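Long-range contacts in lovastatin nonaketide synthase mokA (PDB 6AD3), which builds the nonaketide of monacolin K (lovastatin) as an iterative type I polyketide synthase, the chain here being its condensation domain: residues Asn70-Ser79 / Leu145-Lys154; Tyr408-Glu418 / Glu428-Val436. The protein carries 1 engineered substitution. One frame throughout, in Å; residues are numbered along the deposited sequence.

Interaction 1: residues Asn70-Ser79 / Leu145-Lys154; sequences NSVLALHPLS and LAQIVFGRTK
A classic beta bulge, with L73 and A74 both set against V149, interrupts the antiparallel pairing of strands 72-77 and 145-150. V149 O takes a short bond from L73 N (2.7 Å) and a weak one from A74 N (3.5 Å). V149 N answers to A74 O at 2.9 Å, after which H76 and Q147 exchange backbone bonds in ordinary register. At the other end, beyond the bulge, G151 N closes on S71 O. The extra residue turns L73 toward the partner strand, and its CG lies 3.6 Å from G151 CA, where glycine has no side chain in the way.

The two faces differ. V72, L75, I148 and F150 share one: V72 CG2 meets I148 CG2 at 3.9 Å and leans obliquely on the F150 ring. I148 CG2 lies over one side of that ring and K154 CE over the other, both offset toward the rim. On the second face H76 offers its ring edge to V149, CD2 lying 3.8 Å from CG2. Beside it Q147 has its CG next to the backbone N (chi1 -54°) and an extended chain beyond, which carries NE2 to P77 O (3.0 Å). That bond is straight, 169° at the hydrogen, and P77 O lies in the amide plane of Q147, which favours this rotation of the buried amide; a flip would set OE1 against P77 O.

Past P77, L78 CD1 packs on L145 CB at 3.8 Å. Strand 72-77 is an edge of the three-stranded sheet; strand 145-150 is the middle one, bonded on its far side to strand 131-135. Helix 239-251 covers H76 and Q147 with A240 and F239, S79 N-caps helix 80-91, and W86 of that helix touches both L78 and L145.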
loop_
_atom_site.group_PDB
_atom_site.type_symbol
_atom_site.label_atom_id
_atom_site.label_comp_id
_atom_site.label_asym_id
_atom_site.label_seq_id
_atom_site.Cartn_x
_atom_site.Cartn_y
_atom_site.Cartn_z
ATOM N N ASN A 70 10.265 -28.053 15.069
ATOM C CA ASN A 70 11.652 -27.634 14.683
ATOM C C ASN A 70 12.157 -26.463 15.514
ATOM O O ASN A 70 11.509 -26.033 16.467
ATOM C CB ASN A 70 11.719 -27.270 13.196
ATOM C CG ASN A 70 12.545 -28.250 12.402
ATOM O OD1 ASN A 70 13.693 -27.980 12.052
ATOM N ND2 ASN A 70 11.984 -29.416 12.159
ATOM N N SER A 71 13.325 -25.959 15.152
ATOM C CA SER A 71 14.087 -25.125 16.048
ATOM C C SER A 71 13.549 -23.701 16.050
ATOM O O SER A 71 13.014 -23.225 15.043
ATOM C CB SER A 71 15.565 -25.145 15.656
ATOM O OG SER A 71 15.739 -24.723 14.316
ATOM N N VAL A 72 13.636 -23.045 17.205
ATOM C CA VAL A 72 13.508 -21.605 17.281
ATOM C C VAL A 72 14.888 -20.980 17.324
ATOM O O VAL A 72 15.720 -21.311 18.187
ATOM C CB VAL A 72 12.724 -21.185 18.543
ATOM C CG1 VAL A 72 12.791 -19.697 18.745
ATOM C CG2 VAL A 72 11.277 -21.630 18.436
ATOM N N LEU A 73 15.171 -20.123 16.366
ATOM C CA LEU A 73 16.471 -19.472 16.305
ATOM C C LEU A 73 16.551 -18.251 17.228
ATOM O O LEU A 73 17.567 -18.016 17.880
ATOM C CB LEU A 73 16.785 -19.066 14.855
ATOM C CG LEU A 73 16.761 -20.211 13.830
ATOM C CD1 LEU A 73 17.295 -19.721 12.472
ATOM C CD2 LEU A 73 17.547 -21.419 14.331
ATOM N N ALA A 74 15.512 -17.431 17.241
ATOM C CA ALA A 74 15.575 -16.196 17.985
ATOM C C ALA A 74 14.184 -15.635 18.185
ATOM O O ALA A 74 13.233 -16.087 17.539
ATOM C CB ALA A 74 16.446 -15.182 17.241
ATOM N N LEU A 75 14.088 -14.720 19.148
ATOM C CA LEU A 75 12.897 -13.961 19.433
ATOM C C LEU A 75 13.221 -12.475 19.248
ATOM O O LEU A 75 14.316 -12.033 19.605
ATOM C CB LEU A 75 12.488 -14.199 20.874
ATOM C CG LEU A 75 12.348 -15.664 21.299
ATOM C CD1 LEU A 75 12.069 -15.723 22.778
ATOM C CD2 LEU A 75 11.234 -16.342 20.515
ATOM N N HIS A 76 12.220 -11.706 18.818
ATOM C CA HIS A 76 12.356 -10.256 18.591
ATOM C C HIS A 76 11.054 -9.578 18.874
ATOM O O HIS A 76 10.002 -10.122 18.605
ATOM C CB HIS A 76 12.715 -9.960 17.113
ATOM C CG HIS A 76 13.953 -10.642 16.640
ATOM N ND1 HIS A 76 15.206 -10.116 16.834
ATOM C CD2 HIS A 76 14.125 -11.746 15.885
ATOM C CE1 HIS A 76 16.105 -10.926 16.310
ATOM N NE2 HIS A 76 15.472 -11.905 15.703
ATOM N N PRO A 77 11.112 -8.323 19.298
ATOM C CA PRO A 77 9.910 -7.484 19.305
ATOM C C PRO A 77 9.354 -7.289 17.889
ATOM O O PRO A 77 10.097 -7.410 16.958
ATOM C CB PRO A 77 10.408 -6.145 19.864
ATOM C CG PRO A 77 11.902 -6.167 19.746
ATOM C CD PRO A 77 12.359 -7.580 19.582
ATOM N N LEU A 78 8.053 -6.995 17.769
ATOM C CA LEU A 78 7.496 -6.480 16.529
ATOM C C LEU A 78 8.255 -5.219 16.077
ATOM O O LEU A 78 8.747 -4.426 16.886
ATOM C CB LEU A 78 6.008 -6.196 16.688
ATOM C CG LEU A 78 5.052 -7.333 17.083
ATOM C CD1 LEU A 78 3.606 -6.858 17.076
ATOM C CD2 LEU A 78 5.217 -8.527 16.171
ATOM N N SER A 79 8.382 -5.041 14.780
ATOM C CA SER A 79 8.797 -3.758 14.251
ATOM C C SER A 79 7.748 -2.717 14.616
ATOM O O SER A 79 6.618 -3.055 14.983
ATOM C CB SER A 79 8.955 -3.822 12.718
ATOM O OG SER A 79 7.695 -3.822 12.062
ATOM N N LEU A 145 2.877 -9.005 21.293
ATOM C CA LEU A 145 3.133 -10.098 20.390
ATOM C C LEU A 145 4.636 -10.024 20.214
ATOM O O LEU A 145 5.219 -8.992 20.448
ATOM C CB LEU A 145 2.422 -9.869 19.057
ATOM C CG LEU A 145 1.473 -10.915 18.484
ATOM C CD1 LEU A 145 0.428 -11.379 19.470
ATOM C CD2 LEU A 145 0.827 -10.461 17.194
ATOM N N ALA A 146 5.276 -11.128 19.873
ATOM C CA ALA A 146 6.672 -11.081 19.487
ATOM C C ALA A 146 6.904 -11.954 18.277
ATOM O O ALA A 146 6.181 -12.885 18.065
ATOM C CB ALA A 146 7.584 -11.502 20.617
ATOM N N GLN A 147 7.932 -11.640 17.509
ATOM C CA GLN A 147 8.337 -12.464 16.375
ATOM C C GLN A 147 9.166 -13.666 16.865
ATOM O O GLN A 147 10.127 -13.499 17.599
ATOM C CB GLN A 147 9.210 -11.652 15.402
ATOM C CG GLN A 147 8.595 -10.354 14.926
ATOM C CD GLN A 147 9.457 -9.700 13.862
ATOM O OE1 GLN A 147 9.450 -10.134 12.710
ATOM N NE2 GLN A 147 10.237 -8.705 14.253
ATOM N N ILE A 148 8.785 -14.851 16.432
ATOM C CA ILE A 148 9.540 -16.040 16.660
ATOM C C ILE A 148 10.147 -16.502 15.362
ATOM O O ILE A 148 9.425 -16.822 14.418
ATOM C CB ILE A 148 8.621 -17.164 17.131
ATOM C CG1 ILE A 148 7.873 -16.740 18.363
ATOM C CG2 ILE A 148 9.415 -18.436 17.350
ATOM C CD1 ILE A 148 6.586 -17.542 18.582
ATOM N N VAL A 149 11.469 -16.517 15.287
ATOM C CA VAL A 149 12.131 -16.911 14.042
ATOM C C VAL A 149 12.477 -18.370 14.125
ATOM O O VAL A 149 13.211 -18.776 15.004
ATOM C CB VAL A 149 13.402 -16.081 13.776
ATOM C CG1 VAL A 149 14.106 -16.574 12.520
ATOM C CG2 VAL A 149 13.047 -14.610 13.641
ATOM N N PHE A 150 11.887 -19.164 13.247
ATOM C CA PHE A 150 12.095 -20.587 13.229
ATOM C C PHE A 150 13.266 -20.929 12.328
ATOM O O PHE A 150 13.552 -20.216 11.350
ATOM C CB PHE A 150 10.848 -21.305 12.720
ATOM C CG PHE A 150 9.646 -21.122 13.590
ATOM C CD1 PHE A 150 9.493 -21.882 14.748
ATOM C CD2 PHE A 150 8.616 -20.293 13.207
ATOM C CE1 PHE A 150 8.371 -21.726 15.555
ATOM C CE2 PHE A 150 7.451 -20.194 13.976
ATOM C CZ PHE A 150 7.345 -20.886 15.164
ATOM N N GLY A 151 13.887 -22.069 12.587
ATOM C CA GLY A 151 14.987 -22.536 11.735
ATOM C C GLY A 151 14.499 -22.893 10.338
ATOM O O GLY A 151 15.222 -22.719 9.335
ATOM N N ARG A 152 13.249 -23.345 10.241
ATOM C CA ARG A 152 12.703 -23.743 8.952
ATOM C C ARG A 152 11.326 -23.126 8.740
ATOM O O ARG A 152 10.558 -22.968 9.683
ATOM C CB ARG A 152 12.629 -25.266 8.853
ATOM C CG ARG A 152 14.012 -25.927 8.746
ATOM C CD ARG A 152 13.962 -27.459 8.675
ATOM N NE ARG A 152 12.619 -28.002 8.426
ATOM C CZ ARG A 152 12.361 -29.040 7.626
ATOM N NH1 ARG A 152 13.339 -29.632 6.947
ATOM N NH2 ARG A 152 11.114 -29.477 7.490
ATOM N N THR A 153 10.973 -22.851 7.481
ATOM C CA THR A 153 9.677 -22.224 7.222
ATOM C C THR A 153 8.513 -23.139 7.593
ATOM O O THR A 153 8.570 -24.375 7.395
ATOM C CB THR A 153 9.541 -21.773 5.724
ATOM O OG1 THR A 153 8.360 -20.950 5.559
ATOM C CG2 THR A 153 9.459 -22.953 4.813
ATOM N N LYS A 154 7.395 -22.526 7.922
ATOM C CA LYS A 154 6.120 -23.217 8.014
ATOM C C LYS A 154 5.178 -22.862 6.877
ATOM O O LYS A 154 4.092 -23.398 6.794
ATOM C CB LYS A 154 5.456 -22.916 9.354
ATOM C CG LYS A 154 6.425 -22.917 10.525
ATOM C CD LYS A 154 6.885 -24.304 10.886
ATOM C CE LYS A 154 7.883 -24.272 12.040
ATOM N NZ LYS A 154 9.093 -25.111 11.755
#

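Interaction 2: residues Tyr408-Glu418 / Glu428-Val436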
loop_
_atom_site.group_PDB
_atom_site.type_symbol
_atom_site.label_atom_id
_atom_site.label_comp_id
_atom_site.label_asym_id
_atom_site.label_seq_id
_atom_site.Cartn_x
_atom_site.Cartn_y
_atom_site.Cartn_z
ATOM N N TYR A 408 4.190 5.982 10.609
ATOM C CA TYR A 408 3.082 6.930 10.885
ATOM C C TYR A 408 2.354 6.571 12.200
ATOM O O TYR A 408 1.865 7.452 12.899
ATOM C CB TYR A 408 2.099 7.037 9.725
ATOM C CG TYR A 408 1.188 5.858 9.578
ATOM C CD1 TYR A 408 1.619 4.691 8.956
ATOM C CD2 TYR A 408 -0.111 5.931 9.965
ATOM C CE1 TYR A 408 0.775 3.595 8.790
ATOM C CE2 TYR A 408 -0.974 4.828 9.837
ATOM C CZ TYR A 408 -0.526 3.694 9.163
ATOM O OH TYR A 408 -1.372 2.613 9.102
ATOM N N GLY A 409 2.308 5.280 12.551
ATOM C CA GLY A 409 1.659 4.867 13.799
ATOM C C GLY A 409 2.322 5.473 15.028
ATOM O O GLY A 409 1.648 5.799 16.022
ATOM N N VAL A 410 3.641 5.671 14.983
ATOM C CA VAL A 410 4.252 6.352 16.133
ATOM C C VAL A 410 3.919 7.827 16.199
ATOM O O VAL A 410 3.605 8.333 17.287
ATOM C CB VAL A 410 5.739 6.026 16.459
ATOM C CG1 VAL A 410 6.384 5.033 15.562
ATOM C CG2 VAL A 410 6.583 7.259 16.785
ATOM N N LEU A 411 3.741 8.463 15.047
ATOM C CA LEU A 411 3.199 9.850 15.024
ATOM C C LEU A 411 1.793 9.905 15.573
ATOM O O LEU A 411 1.447 10.765 16.403
ATOM C CB LEU A 411 3.212 10.408 13.614
ATOM C CG LEU A 411 2.763 11.850 13.506
ATOM C CD1 LEU A 411 3.698 12.778 14.271
ATOM C CD2 LEU A 411 2.652 12.288 12.060
ATOM N N LEU A 412 0.931 9.056 15.059
ATOM C CA LEU A 412 -0.431 9.037 15.522
ATOM C C LEU A 412 -0.520 8.921 17.056
ATOM O O LEU A 412 -1.320 9.619 17.699
ATOM C CB LEU A 412 -1.164 7.870 14.886
ATOM C CG LEU A 412 -2.048 8.127 13.679
ATOM C CD1 LEU A 412 -1.943 9.427 12.957
ATOM C CD2 LEU A 412 -2.173 6.936 12.761
ATOM N N GLU A 413 0.276 8.024 17.623
ATOM C CA GLU A 413 0.273 7.808 19.069
ATOM C C GLU A 413 0.745 9.044 19.789
ATOM O O GLU A 413 0.109 9.500 20.751
ATOM C CB GLU A 413 1.160 6.639 19.456
ATOM C CG GLU A 413 1.333 6.518 20.971
ATOM C CD GLU A 413 1.855 5.161 21.390
ATOM O OE1 GLU A 413 1.271 4.547 22.313
ATOM O OE2 GLU A 413 2.819 4.684 20.767
ATOM N N ARG A 414 1.814 9.634 19.292
ATOM C CA ARG A 414 2.320 10.867 19.865
ATOM C C ARG A 414 1.328 11.990 19.852
ATOM O O ARG A 414 1.284 12.772 20.800
ATOM C CB ARG A 414 3.592 11.291 19.204
ATOM C CG ARG A 414 4.723 10.371 19.572
ATOM C CD ARG A 414 6.004 10.824 18.947
ATOM N NE ARG A 414 6.339 12.161 19.382
ATOM C CZ ARG A 414 7.174 12.423 20.364
ATOM N NH1 ARG A 414 7.790 11.424 21.003
ATOM N NH2 ARG A 414 7.468 13.677 20.636
ATOM N N LEU A 415 0.507 12.058 18.806
ATOM C CA LEU A 415 -0.470 13.106 18.658
ATOM C C LEU A 415 -1.760 12.820 19.451
ATOM O O LEU A 415 -2.681 13.609 19.433
ATOM C CB LEU A 415 -0.763 13.307 17.160
ATOM C CG LEU A 415 0.347 13.957 16.319
ATOM C CD1 LEU A 415 -0.007 13.992 14.855
ATOM C CD2 LEU A 415 0.621 15.372 16.818
ATOM N N GLY A 416 -1.859 11.640 20.047
ATOM C CA GLY A 416 -2.956 11.333 20.923
ATOM C C GLY A 416 -4.140 10.659 20.287
ATOM O O GLY A 416 -5.197 10.592 20.887
ATOM N N PHE A 417 -3.976 10.098 19.089
ATOM C CA PHE A 417 -5.107 9.515 18.411
ATOM C C PHE A 417 -5.419 8.129 18.926
ATOM O O PHE A 417 -4.505 7.388 19.331
ATOM C CB PHE A 417 -4.825 9.449 16.904
ATOM C CG PHE A 417 -4.971 10.781 16.209
ATOM C CD1 PHE A 417 -6.238 11.248 15.812
ATOM C CD2 PHE A 417 -3.850 11.581 15.952
ATOM C CE1 PHE A 417 -6.383 12.513 15.257
ATOM C CE2 PHE A 417 -3.990 12.824 15.353
ATOM C CZ PHE A 417 -5.273 13.310 15.045
ATOM N N GLU A 418 -6.695 7.749 18.824
ATOM C CA GLU A 418 -7.128 6.383 19.055
ATOM C C GLU A 418 -6.869 5.507 17.807
ATOM O O GLU A 418 -6.840 5.999 16.673
ATOM C CB GLU A 418 -8.621 6.372 19.392
ATOM C CG GLU A 418 -9.007 5.469 20.557
ATOM C CD GLU A 418 -8.762 6.109 21.915
ATOM O OE1 GLU A 418 -9.749 6.479 22.593
ATOM O OE2 GLU A 418 -7.593 6.165 22.344
ATOM N N GLU A 428 -15.931 5.631 12.060
ATOM C CA GLU A 428 -15.221 6.891 12.265
ATOM C C GLU A 428 -14.209 7.108 11.152
ATOM O O GLU A 428 -13.637 6.161 10.664
ATOM C CB GLU A 428 -14.467 6.835 13.586
ATOM C CG GLU A 428 -15.341 7.105 14.790
ATOM C CD GLU A 428 -14.571 7.787 15.898
ATOM O OE1 GLU A 428 -15.003 8.878 16.330
ATOM O OE2 GLU A 428 -13.480 7.286 16.264
ATOM N N PRO A 429 -14.038 8.360 10.725
ATOM C CA PRO A 429 -12.926 8.650 9.821
ATOM C C PRO A 429 -11.590 8.206 10.407
ATOM O O PRO A 429 -11.394 8.189 11.624
ATOM C CB PRO A 429 -12.993 10.168 9.639
ATOM C CG PRO A 429 -14.306 10.590 10.207
ATOM C CD PRO A 429 -14.652 9.588 11.253
ATOM N N ALA A 430 -10.657 7.903 9.528
ATOM C CA ALA A 430 -9.295 7.619 9.916
ATOM C C ALA A 430 -8.704 8.780 10.703
ATOM O O ALA A 430 -9.004 9.918 10.432
ATOM C CB ALA A 430 -8.471 7.349 8.697
ATOM N N PRO A 431 -7.781 8.481 11.644
ATOM C CA PRO A 431 -7.052 9.574 12.324
ATOM C C PRO A 431 -6.163 10.367 11.412
ATOM O O PRO A 431 -5.471 9.788 10.566
ATOM C CB PRO A 431 -6.197 8.868 13.351
ATOM C CG PRO A 431 -6.231 7.420 13.038
ATOM C CD PRO A 431 -7.341 7.148 12.061
ATOM N N LEU A 432 -6.211 11.688 11.578
ATOM C CA LEU A 432 -5.220 12.648 11.005
ATOM C C LEU A 432 -5.383 12.934 9.524
ATOM O O LEU A 432 -5.367 14.081 9.098
ATOM C CB LEU A 432 -3.773 12.228 11.278
ATOM C CG LEU A 432 -2.745 13.317 11.068
ATOM C CD1 LEU A 432 -2.941 14.456 12.068
ATOM C CD2 LEU A 432 -1.358 12.765 11.125
ATOM N N PHE A 433 -5.493 11.893 8.717
ATOM C CA PHE A 433 -5.765 12.092 7.298
ATOM C C PHE A 433 -6.759 11.063 6.815
ATOM O O PHE A 433 -6.758 9.934 7.313
ATOM C CB PHE A 433 -4.471 12.024 6.455
ATOM C CG PHE A 433 -3.613 10.803 6.713
ATOM C CD1 PHE A 433 -2.770 10.745 7.824
ATOM C CD2 PHE A 433 -3.660 9.685 5.865
ATOM C CE1 PHE A 433 -1.993 9.626 8.073
ATOM C CE2 PHE A 433 -2.902 8.569 6.135
ATOM C CZ PHE A 433 -2.064 8.531 7.237
ATOM N N GLN A 434 -7.573 11.444 5.817
ATOM C CA GLN A 434 -8.669 10.583 5.354
ATOM C C GLN A 434 -8.547 10.271 3.860
ATOM O O GLN A 434 -9.355 9.541 3.317
ATOM C CB GLN A 434 -10.031 11.228 5.626
ATOM C CG GLN A 434 -10.305 11.425 7.117
ATOM C CD GLN A 434 -9.588 12.614 7.738
ATOM O OE1 GLN A 434 -9.579 13.735 7.201
ATOM N NE2 GLN A 434 -8.983 12.378 8.890
ATOM N N ALA A 435 -7.504 10.789 3.246
ATOM C CA ALA A 435 -7.164 10.502 1.865
ATOM C C ALA A 435 -5.736 9.954 1.789
ATOM O O ALA A 435 -4.821 10.460 2.457
ATOM C CB ALA A 435 -7.235 11.782 1.045
ATOM N N VAL A 436 -5.526 9.003 0.880
ATOM C CA VAL A 436 -4.195 8.446 0.628
ATOM C C VAL A 436 -3.908 8.470 -0.868
ATOM O O VAL A 436 -4.805 8.235 -1.682
ATOM C CB VAL A 436 -4.090 6.999 1.170
ATOM C CG1 VAL A 436 -2.863 6.255 0.627
ATOM C CG2 VAL A 436 -4.071 6.998 2.694
#
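L432 is the bump, and its hollow is lined by L411, L412 and L415 of the helix 408-414 region together with the ring of F417. The leucine is pushed out at the corner of a classic gamma turn, closed by F433 N on P431 O (2.8 Å), with phi at 77°. Its CG stands anti to the backbone N (chi1 -164°), pointing the branch toward helix 408-414; the fork then sends L432 CD1 to F417 CE2 (3.8 Å) and L432 CD2 to within 4.1 Å of L411 CD2. L415 CD1 comes across the end of the same leucine at about a right angle, and L412 CD1 presses on L432 CB at 3.7 Å.

L412 touches two successive residues of the turn, its other methyl, CD2, facing P431 CG. F417 likewise spans two residues: P431 CB sits obliquely to the ring, 3.4 Å from F417 CD1, and L432 N lies over one ring face. A Schellman motif at G416 ends the helix and turns the chain, and F417 follows it to meet the turn; F417 N is bonded back to L412 O (3.0 Å). At the start of the helix, Y408 CD2 lies 4.2 Å from F433 CZ, at the edge of that ring.

P374 of strand 371-377 also touches L411, L432 and F433, and H266 of helix 256-266 reaches L432.

No hydrogen bond crosses the contact. Q434 NE2 binds A430 O in its own segment and Q434 OE1 the outside L277 N; the fit rests on apolar shape and the burial of leucine, proline and ring surface.

From the N terminus, interaction 1 comes first: strand 72-77 pairs with 145-150, closing a loop of 65 residues that carries helices 80-91 and 112-125 and strands 100-107 and 131-135. Interaction 2 opens much later and closes a short connection of nine residues, bringing helix 408-414 against the lead-in to strand 435-440 of the six-stranded sheet. The two are in series, neither nested nor crossed. The centres of interactions 1 and 2 are about 30 Å apart, and the nearest atoms of interactions 1 and 2 about 8 Å apart. Helix 80-91 bridges them: W86 and Q82 touch the segments of interaction 1, whereas L80 touches V410 on helix 408-414, and Y84 touches L412 and meets the ring of Y408.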